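Local coordinates for protein acetyl-xylan esterase (PDB 2CC0) that catalyses the metal-dependent removal of acetyl groups from xylan, as a family 4 carbohydrate esterase involved in plant cell wall degradation, at residues 8-13 and 180-185; 98-103 and 149-154; 23-28 and 160-165; 51-54 and 58-61. All coordinates share one frame; numbering follows the deposited sequence. Where two conformers were deposited one is given.

Interaction 1 (8-13 and 180-185)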
# COMPACT_ATOMS: atom_id res chain seq x y z
N GLY A 8 6.11 9.86 -1.67
CA GLY A 8 7.23 9.01 -1.28
C GLY A 8 8.24 8.92 -2.40
O GLY A 8 8.09 8.09 -3.29
N LEU A 9 9.27 9.78 -2.36
CA LEU A 9 10.36 9.63 -3.33
C LEU A 9 11.25 8.50 -2.87
O LEU A 9 11.63 8.45 -1.70
CB LEU A 9 11.20 10.91 -3.40
CG LEU A 9 10.42 12.16 -3.77
CD1 LEU A 9 11.41 13.37 -3.78
CD2 LEU A 9 9.68 12.05 -5.10
N THR A 10 11.57 7.58 -3.78
CA THR A 10 12.43 6.46 -3.43
C THR A 10 13.48 6.21 -4.50
O THR A 10 13.23 6.48 -5.68
CB THR A 10 11.61 5.15 -3.18
OG1 THR A 10 11.13 4.64 -4.44
CG2 THR A 10 10.42 5.41 -2.25
N PHE A 11 14.65 5.71 -4.08
CA PHE A 11 15.75 5.40 -5.00
C PHE A 11 16.32 4.03 -4.67
O PHE A 11 16.86 3.80 -3.56
CB PHE A 11 16.86 6.48 -4.88
CG PHE A 11 16.38 7.85 -5.22
CD1 PHE A 11 16.37 8.28 -6.55
CD2 PHE A 11 15.88 8.71 -4.22
CE1 PHE A 11 15.92 9.53 -6.88
CE2 PHE A 11 15.43 9.97 -4.55
CZ PHE A 11 15.42 10.38 -5.89
N ASP A 12 16.18 3.11 -5.63
CA ASP A 12 16.70 1.76 -5.49
C ASP A 12 18.15 1.59 -5.97
O ASP A 12 18.61 2.31 -6.88
CB ASP A 12 15.85 0.78 -6.30
CG ASP A 12 14.50 0.48 -5.66
OD1 ASP A 12 14.13 1.11 -4.65
OD2 ASP A 12 13.79 -0.39 -6.21
N ASP A 13 18.83 0.66 -5.30
CA ASP A 13 20.05 -0.02 -5.79
C ASP A 13 21.38 0.62 -5.45
O ASP A 13 22.45 0.24 -6.02
CB ASP A 13 20.00 -0.30 -7.30
CG ASP A 13 19.00 -1.35 -7.66
OD1 ASP A 13 18.78 -2.27 -6.83
OD2 ASP A 13 18.47 -1.26 -8.80
N GLY A 180 7.93 13.04 1.63
CA GLY A 180 7.64 12.50 2.93
C GLY A 180 8.33 11.16 3.18
O GLY A 180 9.09 10.67 2.35
N MET A 181 8.09 10.62 4.36
CA MET A 181 8.62 9.31 4.67
C MET A 181 7.52 8.29 4.42
O MET A 181 6.36 8.65 4.20
CB MET A 181 9.10 9.22 6.12
CG MET A 181 7.98 9.17 7.11
SD MET A 181 8.58 9.29 8.79
CE MET A 181 6.99 9.34 9.60
N ILE A 182 7.91 7.04 4.38
CA ILE A 182 6.95 5.96 4.14
C ILE A 182 6.59 5.27 5.45
O ILE A 182 7.47 4.78 6.18
CB ILE A 182 7.47 4.95 3.07
CG1 ILE A 182 7.59 5.66 1.70
CG2 ILE A 182 6.53 3.74 2.98
CD1 ILE A 182 8.48 4.93 0.68
N SER A 183 5.29 5.27 5.75
CA SER A 183 4.79 4.67 6.98
C SER A 183 5.01 3.15 7.01
O SER A 183 4.55 2.45 6.11
CB SER A 183 3.29 4.92 7.08
OG SER A 183 2.77 4.16 8.17
N PRO A 184 5.66 2.63 8.07
CA PRO A 184 5.70 1.16 8.18
C PRO A 184 4.33 0.52 8.43
O PRO A 184 4.17 -0.67 8.18
CB PRO A 184 6.60 0.91 9.41
CG PRO A 184 7.40 2.17 9.55
CD PRO A 184 6.45 3.27 9.14
N GLN A 185 3.35 1.30 8.90
CA GLN A 185 2.03 0.76 9.17
C GLN A 185 1.27 0.57 7.85
O GLN A 185 0.72 -0.51 7.57
CB GLN A 185 1.28 1.70 10.13
CG GLN A 185 1.92 1.76 11.52
CD GLN A 185 2.54 3.13 11.88
OE1 GLN A 185 3.75 3.32 11.73
NE2 GLN A 185 1.71 4.07 12.36
O HOH W 1 10.20 8.35 0.91
O HOH W 2 10.11 11.34 -0.16
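T10 and I182 cross at about a right angle, methyl against methyl, with T10 CG2 and I182 CD1 3.5 Å apart. The threonine is turned (chi1 73°) so that CG2 lies beside its own backbone N, anti to the carbonyl carbon, and presents a carbon to the isoleucine. Its hydroxyl has other work: OG1 hydrogen-bonds to I152 O on the next strand and to R100 NH1. I182 points toward strand 8-12 and holds CG1 beside its own backbone N (chi1 -65°), from where CD1 extends to the threonine. CG1 itself passes G8 at a looser 4.5 Å from G8 CA. A CB built on G8 would come within 3.4 Å of I182 CG1, a tight fit that the missing side chain avoids.

The arrangement illustrates how a parallel β/α-type fold handles the end of one of its strands. Strand 177-179 pairs directly with strand 5-12, but just beyond it the chain peels off into the short strand 181-182, which pairs instead with 189-190. Two waters bridge the two backbones. Water 1 lies 3.0 Å from L9 O and 2.9 Å from G180 O. Water 2 accepts a hydrogen bond from L9 N over 2.8 Å and lies, again, 2.8 Å from G180 O. The carbonyl of G180 thus has both waters within hydrogen-bonding distance, while L9, met here by water at N and O, also has a backbone bond to T34 of strand 34-37. Farther along the segment, D13 is a ligand of the zinc ion, together with H62 and H66.

Interaction 2 (98-103 and 149-154). With ACT (acetate ion), chain D.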
# COMPACT_ATOMS: atom_id res chain seq x y z
N LEU A 98 11.44 -1.06 6.29
CA LEU A 98 10.83 -1.19 4.96
C LEU A 98 11.66 -2.09 4.04
O LEU A 98 12.90 -2.05 4.08
CB LEU A 98 10.71 0.17 4.28
CG LEU A 98 10.02 1.28 5.10
CD1 LEU A 98 10.09 2.57 4.33
CD2 LEU A 98 8.57 0.89 5.46
N PHE A 99 10.98 -2.87 3.21
CA PHE A 99 11.65 -3.76 2.27
C PHE A 99 10.98 -3.65 0.93
O PHE A 99 9.75 -3.73 0.84
CB PHE A 99 11.55 -5.21 2.78
CG PHE A 99 12.01 -6.25 1.77
CD1 PHE A 99 13.37 -6.44 1.52
CD2 PHE A 99 11.07 -7.00 1.04
CE1 PHE A 99 13.78 -7.38 0.56
CE2 PHE A 99 11.46 -7.94 0.08
CZ PHE A 99 12.84 -8.14 -0.16
N ARG A 100 11.77 -3.49 -0.13
CA ARG A 100 11.19 -3.51 -1.49
C ARG A 100 11.72 -4.75 -2.20
O ARG A 100 12.95 -4.91 -2.34
CB ARG A 100 11.55 -2.25 -2.28
CG ARG A 100 11.04 -2.30 -3.73
CD ARG A 100 11.26 -0.95 -4.35
NE ARG A 100 10.20 0.00 -3.98
CZ ARG A 100 10.35 1.33 -4.08
NH1 ARG A 100 11.52 1.83 -4.47
NH2 ARG A 100 9.34 2.13 -3.77
N PRO A 101 10.82 -5.65 -2.63
CA PRO A 101 11.31 -6.84 -3.32
C PRO A 101 11.95 -6.43 -4.65
O PRO A 101 11.41 -5.59 -5.38
CB PRO A 101 10.02 -7.63 -3.63
CG PRO A 101 8.97 -7.08 -2.71
CD PRO A 101 9.34 -5.61 -2.56
N PRO A 102 13.11 -7.03 -4.98
CA PRO A 102 13.63 -6.84 -6.33
C PRO A 102 12.54 -7.16 -7.37
O PRO A 102 11.82 -8.17 -7.24
CB PRO A 102 14.77 -7.86 -6.40
CG PRO A 102 15.28 -7.97 -4.97
CD PRO A 102 14.01 -7.84 -4.13
N TYR A 103 12.42 -6.31 -8.39
CA TYR A 103 11.46 -6.51 -9.54
C TYR A 103 10.01 -6.40 -9.09
O TYR A 103 9.12 -6.70 -9.87
CB TYR A 103 11.66 -7.88 -10.23
CG TYR A 103 13.13 -8.15 -10.53
CD1 TYR A 103 13.78 -7.47 -11.57
CD2 TYR A 103 13.87 -9.01 -9.73
CE1 TYR A 103 15.14 -7.70 -11.82
CE2 TYR A 103 15.24 -9.25 -9.97
CZ TYR A 103 15.87 -8.58 -11.02
OH TYR A 103 17.21 -8.80 -11.25
N GLY A 149 0.20 10.62 -0.51
CA GLY A 149 0.35 9.25 -0.03
C GLY A 149 1.11 8.35 -0.99
O GLY A 149 1.58 7.28 -0.58
N GLN A 150 1.22 8.77 -2.26
CA GLN A 150 1.77 7.88 -3.27
C GLN A 150 3.28 7.83 -3.35
O GLN A 150 3.97 8.81 -3.04
CB GLN A 150 1.14 8.16 -4.62
CG GLN A 150 -0.39 8.00 -4.52
CD GLN A 150 -1.06 8.03 -5.87
OE1 GLN A 150 -0.87 8.96 -6.65
NE2 GLN A 150 -1.88 7.00 -6.16
N VAL A 151 3.76 6.69 -3.84
CA VAL A 151 5.18 6.34 -3.85
C VAL A 151 5.66 6.15 -5.29
O VAL A 151 5.01 5.47 -6.08
CB VAL A 151 5.39 5.03 -3.06
CG1 VAL A 151 6.79 4.54 -3.20
CG2 VAL A 151 5.02 5.18 -1.56
N ILE A 152 6.81 6.75 -5.63
CA ILE A 152 7.39 6.59 -6.97
C ILE A 152 8.72 5.81 -6.90
O ILE A 152 9.56 6.09 -6.04
CB ILE A 152 7.61 7.96 -7.68
CG1 ILE A 152 8.16 7.73 -9.10
CG2 ILE A 152 8.50 8.90 -6.84
CD1 ILE A 152 7.97 8.91 -10.05
N LEU A 153 8.88 4.86 -7.83
CA LEU A 153 10.13 4.13 -8.02
C LEU A 153 11.11 4.91 -8.89
O LEU A 153 10.83 5.21 -10.07
CB LEU A 153 9.83 2.78 -8.69
CG LEU A 153 11.05 1.97 -9.15
CD1 LEU A 153 11.91 1.54 -7.94
CD2 LEU A 153 10.62 0.77 -9.99
N MET A 154 12.28 5.23 -8.31
CA MET A 154 13.41 5.75 -9.09
C MET A 154 14.64 4.95 -8.66
O MET A 154 14.55 4.15 -7.73
CB MET A 154 13.60 7.25 -8.85
CG MET A 154 12.46 8.08 -9.45
SD MET A 154 12.69 9.84 -9.19
CE MET A 154 12.30 9.90 -7.44
C ACT D . 13.53 -2.88 -8.03
O ACT D . 13.99 -3.95 -8.50
OXT ACT D . 14.29 -1.87 -8.02
CH3 ACT D . 12.13 -2.82 -7.50
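R100 sends its guanidinium across to V151 and L153 from just after the short strand 98-99, which leads in with L98 packed on A60 and F99 on helix 108-116. CG stands anti to the backbone N (chi1 176°), and an extended chain bent at chi3 (-81°) brings the edge of the guanidinium to V151: CG1 lies near the guanidinium plane, 3.6 Å from R100 NH2. L153 approaches obliquely, its CD1 3.5 Å from R100 NH1. The polar ends have other partners: NH1 a salt bridge to D12 and a bond to T10 OG1, NE and NH2 the carbonyls of V122 and I123, with F36 adding a cation-pi contact. A leucine in its place would probably leave D12 without its charged mate and those two carbonyls without these donors.

R100 CD lies 3.8 Å from the acetate methyl, and P101 O follows at 3.6 Å from that carbon. After P102, Y103 N donates to acetate O over 2.8 Å in an almost straight bond (176°), consistent with a backbone oxyanion site in this Arg-Pro-Pro-Tyr motif. Strand 98-99 pairs in parallel with 120-121, the backbones of L98 and R100 bond to N61 of strand 58-61, and strand 151-155 lies beside strand 5-12.

Interaction 3 (23-28 and 160-165)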
# COMPACT_ATOMS: atom_id res chain seq x y z
N LEU A 23 22.56 12.72 -3.51
CA LEU A 23 22.22 13.23 -2.18
C LEU A 23 22.37 14.75 -2.14
O LEU A 23 21.53 15.45 -1.57
CB LEU A 23 23.11 12.58 -1.11
CG LEU A 23 22.94 11.09 -0.89
CD1 LEU A 23 23.98 10.64 0.17
CD2 LEU A 23 21.52 10.74 -0.43
N ASN A 24 23.46 15.24 -2.73
CA ASN A 24 23.70 16.69 -2.78
C ASN A 24 22.58 17.43 -3.52
O ASN A 24 22.10 18.44 -3.05
CB ASN A 24 25.06 16.99 -3.41
CG ASN A 24 26.23 16.60 -2.52
OD1 ASN A 24 26.06 16.32 -1.32
ND2 ASN A 24 27.42 16.58 -3.10
N ALA A 25 22.15 16.88 -4.65
CA ALA A 25 21.03 17.44 -5.40
C ALA A 25 19.74 17.45 -4.59
O ALA A 25 19.03 18.45 -4.53
CB ALA A 25 20.85 16.74 -6.73
N LEU A 26 19.42 16.31 -3.97
CA LEU A 26 18.22 16.24 -3.14
C LEU A 26 18.24 17.29 -2.03
O LEU A 26 17.30 18.07 -1.90
CB LEU A 26 18.03 14.83 -2.55
CG LEU A 26 17.69 13.73 -3.58
CD1 LEU A 26 18.02 12.36 -2.96
CD2 LEU A 26 16.20 13.81 -4.03
N ARG A 27 19.31 17.31 -1.22
CA ARG A 27 19.37 18.28 -0.12
C ARG A 27 19.32 19.73 -0.62
O ARG A 27 18.64 20.57 -0.03
CB ARG A 27 20.59 18.06 0.78
CG ARG A 27 20.55 19.00 2.02
CD ARG A 27 21.23 18.43 3.22
NE ARG A 27 20.70 19.00 4.47
CZ ARG A 27 20.83 18.41 5.66
NH1 ARG A 27 21.47 17.26 5.74
NH2 ARG A 27 20.34 18.98 6.76
N GLN A 28 20.02 20.02 -1.71
CA GLN A 28 20.04 21.40 -2.24
C GLN A 28 18.65 21.85 -2.70
O GLN A 28 18.34 23.05 -2.70
CB GLN A 28 21.06 21.56 -3.35
CG GLN A 28 22.49 21.44 -2.86
CD GLN A 28 23.45 21.13 -4.00
OE1 GLN A 28 23.12 21.31 -5.17
NE2 GLN A 28 24.65 20.64 -3.66
N ASN A 160 19.75 10.74 -15.88
CA ASN A 160 18.56 11.56 -16.10
C ASN A 160 17.78 11.79 -14.80
O ASN A 160 17.09 12.81 -14.65
CB ASN A 160 17.65 10.95 -17.16
CG ASN A 160 18.29 10.92 -18.53
OD1 ASN A 160 19.35 11.53 -18.75
ND2 ASN A 160 17.67 10.19 -19.45
N THR A 161 17.91 10.84 -13.86
CA THR A 161 17.33 11.02 -12.53
C THR A 161 18.03 12.16 -11.77
O THR A 161 17.39 13.05 -11.23
CB THR A 161 17.32 9.70 -11.78
OG1 THR A 161 16.56 8.76 -12.56
CG2 THR A 161 16.72 9.84 -10.35
N LEU A 162 19.36 12.15 -11.78
CA LEU A 162 20.09 13.26 -11.16
C LEU A 162 19.69 14.60 -11.80
O LEU A 162 19.45 15.58 -11.10
CB LEU A 162 21.60 13.04 -11.29
CG LEU A 162 22.46 14.18 -10.75
CD1 LEU A 162 22.31 14.33 -9.22
CD2 LEU A 162 23.91 13.91 -11.12
N ALA A 163 19.58 14.62 -13.14
CA ALA A 163 19.24 15.86 -13.85
C ALA A 163 17.83 16.36 -13.53
O ALA A 163 17.54 17.56 -13.60
CB ALA A 163 19.38 15.65 -15.33
N ALA A 164 16.96 15.41 -13.19
CA ALA A 164 15.55 15.69 -12.90
C ALA A 164 15.29 16.34 -11.55
O ALA A 164 14.22 16.92 -11.33
CB ALA A 164 14.73 14.37 -13.01
N ILE A 165 16.24 16.24 -10.62
CA ILE A 165 15.95 16.62 -9.23
C ILE A 165 15.37 18.05 -9.06
O ILE A 165 14.34 18.21 -8.42
CB ILE A 165 17.14 16.35 -8.28
CG1 ILE A 165 17.54 14.87 -8.28
CG2 ILE A 165 16.86 16.87 -6.87
CD1 ILE A 165 16.40 13.87 -7.97
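I165 overlaps the backbone of A25 with one branch and the side chain of L26 with another. Its CG2, anti to its backbone N, settles 3.6 Å from A25 O, while CG1 lies beside that N (chi1 -59°) and carries CD1 on to L26 CD2 at 3.9 Å. The two larger side chains meet at a slant. A25 itself points toward the other helix, and its small CB is covered from two directions: I165 CG2 is 4.0 Å away, and L162 CD1, from one turn earlier, is 3.8 Å away. L162 forms the more solvent-facing part of this cover. A glycine at I165 is likely to open a gap facing A25 and L26 and leave the end of L26 freer to turn.

A25, a small residue, forms the closest CA pair with I165, and the helix axes pass 9.4 Å apart, nearly parallel at 18°. They are neighbours in the outer helical layer of a β/α fold: helix 19-28 follows strand 5-12 and helix 159-174 follows strand 151-155, adjacent in the sheet. F11 of the first strand packs against L26 and T161 from the sheet side; helix 46-54 flanks L23, and helix 136-144 borders N160, T161, A163 and A164.

Interaction 4 (51-54 and 58-61)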
# COMPACT_ATOMS: atom_id res chain seq x y z
N ALA A 51 26.22 8.67 4.59
CA ALA A 51 26.02 9.92 3.85
C ALA A 51 24.53 10.09 3.54
O ALA A 51 24.00 11.19 3.59
CB ALA A 51 26.86 9.95 2.57
N GLN A 52 23.85 8.97 3.28
CA GLN A 52 22.39 9.04 3.04
C GLN A 52 21.67 9.57 4.27
O GLN A 52 20.80 10.45 4.17
CB GLN A 52 21.84 7.68 2.64
CG GLN A 52 22.44 7.17 1.35
CD GLN A 52 22.14 5.70 1.13
OE1 GLN A 52 22.03 4.89 2.09
NE2 GLN A 52 21.99 5.34 -0.13
N VAL A 53 22.03 9.03 5.42
CA VAL A 53 21.43 9.47 6.70
C VAL A 53 21.70 10.96 6.93
O VAL A 53 20.78 11.75 7.27
CB VAL A 53 21.93 8.61 7.88
CG1 VAL A 53 21.34 9.11 9.23
CG2 VAL A 53 21.61 7.12 7.64
N ASP A 54 22.96 11.35 6.75
CA ASP A 54 23.37 12.75 6.99
C ASP A 54 22.75 13.75 6.02
O ASP A 54 22.66 14.96 6.32
CB ASP A 54 24.90 12.84 6.95
CG ASP A 54 25.55 12.17 8.17
OD1 ASP A 54 24.87 11.89 9.19
OD2 ASP A 54 26.78 11.93 8.08
N TRP A 58 16.02 8.28 4.51
CA TRP A 58 15.73 7.04 5.26
C TRP A 58 16.33 5.92 4.43
O TRP A 58 16.39 6.02 3.21
CB TRP A 58 14.23 6.85 5.45
CG TRP A 58 13.66 8.04 6.18
CD1 TRP A 58 13.73 8.28 7.52
CD2 TRP A 58 13.00 9.17 5.59
NE1 TRP A 58 13.13 9.50 7.82
CE2 TRP A 58 12.68 10.07 6.65
CE3 TRP A 58 12.65 9.53 4.29
CZ2 TRP A 58 12.01 11.29 6.44
CZ3 TRP A 58 11.99 10.75 4.07
CH2 TRP A 58 11.68 11.62 5.15
N VAL A 59 16.81 4.90 5.11
CA VAL A 59 17.49 3.80 4.43
C VAL A 59 16.66 2.53 4.64
O VAL A 59 16.22 2.23 5.76
CB VAL A 59 18.93 3.58 4.98
CG1 VAL A 59 19.63 2.49 4.15
CG2 VAL A 59 19.70 4.90 4.95
N ALA A 60 16.45 1.81 3.55
CA ALA A 60 15.59 0.63 3.55
C ALA A 60 16.26 -0.54 2.83
O ALA A 60 17.33 -0.39 2.23
CB ALA A 60 14.23 0.96 2.93
N ASN A 61 15.64 -1.71 2.98
CA ASN A 61 16.23 -3.01 2.57
C ASN A 61 15.78 -3.38 1.16
O ASN A 61 14.57 -3.43 0.89
CB ASN A 61 15.78 -4.06 3.62
CG ASN A 61 16.39 -5.45 3.43
OD1 ASN A 61 16.53 -5.97 2.32
ND2 ASN A 61 16.67 -6.10 4.57
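V59 meets Q52 and V53 of helix 51-54 one residue after W58, at which the strand comes nearest the helix: the W58 and V53 CA atoms are 6.4 Å apart. The CB of W58 nevertheless points away from the helix, its indole packs on R32, T34 and P192, and the contact falls to its successor. V59 points at the helix with both branches engaged. CG1 stands anti to the backbone N (chi1 -176°) and CG2 beside it, and the pair of methyls faces the amide end of Q52: OE1 lies 3.7 Å from V59 CG2 and 4.0 Å from V59 CG1. V53 supplies a methyl from the neighbouring position, with its CG2 4.0 Å from V59 CG2. Both helix side chains cross the valine at about a right angle. Q52 OE1 is not left to carbon alone, for it accepts a hydrogen bond from N37 ND2.

A60 then turns to the other side of the strand, against F36 and L98, and its backbone is hydrogen-bonded to M35 and N37. The amide of N61, the last residue, is held on both atoms: ND2 bonds to Q85 OE1 and I81 O, and OD1 to S63 N. Just beyond it comes H62, a zinc ligand. V59 with Q52 and V53 packs the crossover helix onto its second strand: strand 34-37, helices 39-44 and 46-54 and the parallel strand 58-61 make a beta-alpha-beta crossover, consistent with the β/α barrel-like fold of the polysaccharide deacetylase family.

How the interactions relate
Interactions 1 and 2 are tied by the salt bridge of D12 OD1 to R100 NH1, 2.7 Å long, and by packing between adjacent strands, where F11 CZ lies 3.5 Å from M154 CE. This core borders the metal site: the side chain of L153 lies about 6 Å from the zinc ion and that of T10 about 10 Å. Strand 58-61 of interaction 4 leads to the zinc ligand H62, and R100 N probably hydrogen-bonds to N61 O at 3.0 Å; at its other end W58 CZ3 rests 3.4 Å from G180 O of interaction 1. Interaction 3 lies outside the sheet, its centre about 16 Å from that of interaction 1, linked through F11 CE1 and T161 CG2 at 3.6 Å.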